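PDB 5CGZ: 4-oxalmesaconate hydratase from Pseudomonas putida, which catalyses the zinc-dependent hydration of 4-carboxy-2-hydroxymuconate (oxalomesaconate enol) to 4-carboxy-4-hydroxy-2-oxoadipate, the third step of gallate degradation. Local coordinates for residues V59-A62 with R63-E66; A23-E27 with Q28-M32. All blocks are in the same frame, centred on the assembly; numbering follows the deposited sequence.

Contact 1. Residues V59-A62 with R63-E66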
# COMPACT_ATOMS: atom_id res chain seq x y z
N VAL A 59 32.37 0.51 26.45
CA VAL A 59 31.56 -0.22 25.47
C VAL A 59 32.02 0.11 24.06
O VAL A 59 32.25 -0.79 23.24
CB VAL A 59 30.06 0.09 25.62
CG1 VAL A 59 29.26 -0.63 24.53
CG2 VAL A 59 29.59 -0.34 26.99
N LYS A 60 32.20 1.40 23.78
CA LYS A 60 32.66 1.83 22.46
C LYS A 60 33.99 1.17 22.08
O LYS A 60 34.18 0.76 20.92
CB LYS A 60 32.80 3.35 22.40
CG LYS A 60 31.49 4.13 22.50
CD LYS A 60 31.76 5.63 22.34
CE LYS A 60 30.53 6.47 22.65
NZ LYS A 60 30.81 7.90 22.37
N ASP A 61 34.91 1.06 23.04
CA ASP A 61 36.20 0.43 22.77
C ASP A 61 36.01 -1.01 22.35
O ASP A 61 36.61 -1.47 21.38
CB ASP A 61 37.13 0.51 23.99
CG ASP A 61 37.67 1.90 24.23
OD1 ASP A 61 37.66 2.73 23.29
OD2 ASP A 61 38.12 2.16 25.37
N ALA A 62 35.19 -1.74 23.11
CA ALA A 62 34.94 -3.14 22.79
C ALA A 62 34.28 -3.27 21.40
O ALA A 62 34.69 -4.09 20.58
CB ALA A 62 34.08 -3.78 23.87
N ARG A 63 33.26 -2.45 21.15
CA ARG A 63 32.57 -2.48 19.86
C ARG A 63 33.50 -2.13 18.69
O ARG A 63 33.45 -2.75 17.64
CB ARG A 63 31.37 -1.52 19.87
CG ARG A 63 30.26 -1.90 20.84
CD ARG A 63 29.39 -3.01 20.29
NE ARG A 63 29.86 -4.34 20.66
CZ ARG A 63 29.43 -5.02 21.73
NH1 ARG A 63 28.53 -4.48 22.55
NH2 ARG A 63 29.91 -6.23 21.98
N ARG A 64 34.34 -1.11 18.89
CA ARG A 64 35.29 -0.67 17.87
C ARG A 64 36.24 -1.81 17.48
O ARG A 64 36.50 -2.05 16.30
CB ARG A 64 36.09 0.55 18.34
CG ARG A 64 36.99 1.20 17.27
CD ARG A 64 37.89 2.33 17.86
NE ARG A 64 37.14 3.47 18.39
CZ ARG A 64 36.99 3.75 19.69
NH1 ARG A 64 37.53 2.97 20.62
NH2 ARG A 64 36.29 4.82 20.08
N GLU A 65 36.75 -2.52 18.48
CA GLU A 65 37.71 -3.58 18.21
C GLU A 65 37.06 -4.74 17.46
O GLU A 65 37.65 -5.32 16.56
CB GLU A 65 38.35 -4.08 19.51
CG GLU A 65 39.80 -4.51 19.36
CD GLU A 65 40.72 -3.37 18.95
OE1 GLU A 65 41.77 -3.64 18.34
OE2 GLU A 65 40.40 -2.20 19.25
N GLU A 66 35.82 -5.06 17.83
CA GLU A 66 35.07 -6.10 17.14
C GLU A 66 34.85 -5.74 15.67
O GLU A 66 35.07 -6.57 14.79
CB GLU A 66 33.73 -6.33 17.82
CG GLU A 66 33.84 -6.99 19.17
CD GLU A 66 32.49 -7.17 19.84
OE1 GLU A 66 31.51 -6.54 19.37
OE2 GLU A 66 32.42 -7.93 20.83
O HOH W 1 39.35 0.22 20.43
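Asp61 and Arg64 form an i to i+3 salt bridge on helix 56-74, a local contact between successive turns of one helix. Arg64 NH1 reaches Asp61 OD1 at 2.7 Å, on the anti lone pair of that oxygen and almost in the guanidinium plane, while the two flat groups are turned 54° apart. Arg64 gets there because its CG lies anti to the backbone N (chi1 -173°) and the chain then bends at chi3, which brings the guanidinium back over Lys60 O with one face. On the buried side, Val59 CG1 packs alongside Arg63 CG at 4.0 Å. Arg63 then grips Glu66 side-on: NE at 3.0 Å and NH2 at 3.1 Å both meet OE1 from the same face of the carboxylate. Its NH1 turns to Ser45, and Leu48 of helix 46-50 packs on Val59, Ala62 and Arg63. Beneath these side chains runs the i to i+4 ladder, for example Arg63 N to Val59 O at 2.9 Å. Val59 and Arg63 are thus buried against helix 46-50, the Arg63 side chain about 10 Å from the zinc ion, while Asp61 faces solvent; both salt bridges are i to i+3 ion pairs between successive turns of an alpha-helix.

Contact 2. Residues A23-E27 with Q28-M32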
# COMPACT_ATOMS: atom_id res chain seq x y z
N ALA A 23 32.26 -9.20 1.62
CA ALA A 23 33.28 -10.19 1.27
C ALA A 23 33.19 -10.57 -0.20
O ALA A 23 34.22 -10.74 -0.87
CB ALA A 23 33.13 -11.44 2.15
N LEU A 24 31.97 -10.70 -0.72
CA LEU A 24 31.79 -11.12 -2.11
C LEU A 24 32.34 -10.07 -3.08
O LEU A 24 33.08 -10.40 -4.01
CB LEU A 24 30.30 -11.39 -2.41
CG LEU A 24 30.01 -12.04 -3.77
CD1 LEU A 24 30.55 -13.47 -3.83
CD2 LEU A 24 28.52 -12.01 -4.12
N HIS A 25 31.99 -8.80 -2.87
CA HIS A 25 32.44 -7.78 -3.81
C HIS A 25 33.94 -7.47 -3.64
O HIS A 25 34.62 -7.12 -4.61
CB HIS A 25 31.60 -6.51 -3.66
CG HIS A 25 30.20 -6.66 -4.20
ND1 HIS A 25 29.18 -7.21 -3.47
CD2 HIS A 25 29.68 -6.36 -5.42
CE1 HIS A 25 28.08 -7.24 -4.20
NE2 HIS A 25 28.35 -6.73 -5.39
N ALA A 26 34.46 -7.60 -2.42
CA ALA A 26 35.90 -7.45 -2.21
C ALA A 26 36.67 -8.44 -3.11
O ALA A 26 37.69 -8.08 -3.72
CB ALA A 26 36.26 -7.66 -0.74
N GLU A 27 36.17 -9.67 -3.21
CA GLU A 27 36.82 -10.68 -4.04
C GLU A 27 36.66 -10.37 -5.52
O GLU A 27 37.40 -10.90 -6.36
CB GLU A 27 36.28 -12.08 -3.72
CG GLU A 27 36.63 -12.52 -2.31
CD GLU A 27 36.32 -13.99 -2.05
OE1 GLU A 27 35.78 -14.66 -2.95
OE2 GLU A 27 36.64 -14.48 -0.94
N GLN A 28 35.71 -9.50 -5.85
CA GLN A 28 35.56 -9.05 -7.22
C GLN A 28 36.41 -7.83 -7.53
O GLN A 28 36.29 -7.23 -8.61
CB GLN A 28 34.09 -8.75 -7.52
CG GLN A 28 33.25 -10.01 -7.67
CD GLN A 28 31.76 -9.70 -7.72
OE1 GLN A 28 31.34 -8.70 -8.30
NE2 GLN A 28 30.96 -10.55 -7.10
N GLY A 29 37.27 -7.43 -6.59
CA GLY A 29 38.14 -6.29 -6.82
C GLY A 29 37.58 -4.94 -6.39
O GLY A 29 38.03 -3.89 -6.86
N TYR A 30 36.59 -4.97 -5.49
CA TYR A 30 36.02 -3.74 -4.93
C TYR A 30 36.74 -3.31 -3.67
O TYR A 30 37.03 -4.15 -2.80
CB TYR A 30 34.54 -3.90 -4.60
CG TYR A 30 33.59 -3.89 -5.77
CD1 TYR A 30 33.47 -5.00 -6.60
CD2 TYR A 30 32.80 -2.78 -6.02
CE1 TYR A 30 32.59 -5.00 -7.66
CE2 TYR A 30 31.91 -2.77 -7.09
CZ TYR A 30 31.81 -3.88 -7.90
OH TYR A 30 30.94 -3.88 -8.95
N ALA A 31 37.03 -2.02 -3.57
CA ALA A 31 37.43 -1.43 -2.30
C ALA A 31 36.16 -1.15 -1.51
O ALA A 31 35.47 -0.15 -1.75
CB ALA A 31 38.25 -0.15 -2.51
N MET A 32 35.84 -2.05 -0.59
CA MET A 32 34.64 -1.92 0.21
C MET A 32 34.92 -1.04 1.42
O MET A 32 35.84 -1.31 2.18
CB MET A 32 34.14 -3.30 0.65
CG MET A 32 33.73 -4.21 -0.51
SD MET A 32 32.41 -3.51 -1.53
CE MET A 32 31.15 -3.21 -0.28
O HOH W 2 39.45 -5.57 -2.35
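His25 O is the acceptor on which the end of helix 13-27 turns: Tyr30 N donates to it at 3.0 Å, and Gln28 N adds a weak bond at 2.9 Å. With Gly29 N bonded to Ala26 O at 3.0 Å, this is a Schellman motif. Gly29, its C-prime residue, takes a positive phi (91°) at which a side chain would collide with the carbonyl oxygen of Gln28. Tyr30 CD1 also lies against His25 O, and the two rings make a T-shaped pair with planes at 88°: the histidine edge, led by CD2, stands 3.9 Å above the tyrosine face, toward its rim. His25 ND1 bonds back to Ala21 O, which helps to fix the ring's rotation. Gln28, its CG anti to the carbonyl carbon (chi1 -74°), carries its amide back along the helix so that NE2 lies 3.8 Å from Leu24 CG. Across to the second subunit, NE2 donates to Glu237 O, OE1 accepts from Asn238 ND2, and His25 NE2 meets Leu239 N. With an alanine in place of Gln28, Glu237 O would probably lose this donor and Asn238 ND2 one of its two acceptors here, and the amide's contact with Leu24 CG would go. On the strand side, Met32 bends at chi2 and chi3 to set SD 3.8 Å from His25 CB. Ala26 CA points a nearly linear CA-H...O contact at Tyr30 O, 3.5 Å away. The chemistry implies a division of labour: backbone bonds close the helix-to-strand turn of a beta-alpha-beta unit, while His25 and Gln28 hold the C-terminal tail of another subunit.

The two contacts illustrate how local order is secured within a helix and at its end. Each is partly buried, but contact 1 divides its chemistry by side, with an ion pair on the solvent side and a buried arginine near the zinc site, whereas contact 2 gathers aromatic, amide and sulfur groups around a helix terminus remote from that site. They share no element: contact 1 stays inside helix 56-74, while contact 2 joins helix 13-27 to strand 31-36. Their centres lie 25 Å apart and they do not touch. Among the side chains, charge pairing marks the first; backbone capping marks the second, and contact 2 alone meets another subunit of the hexamer.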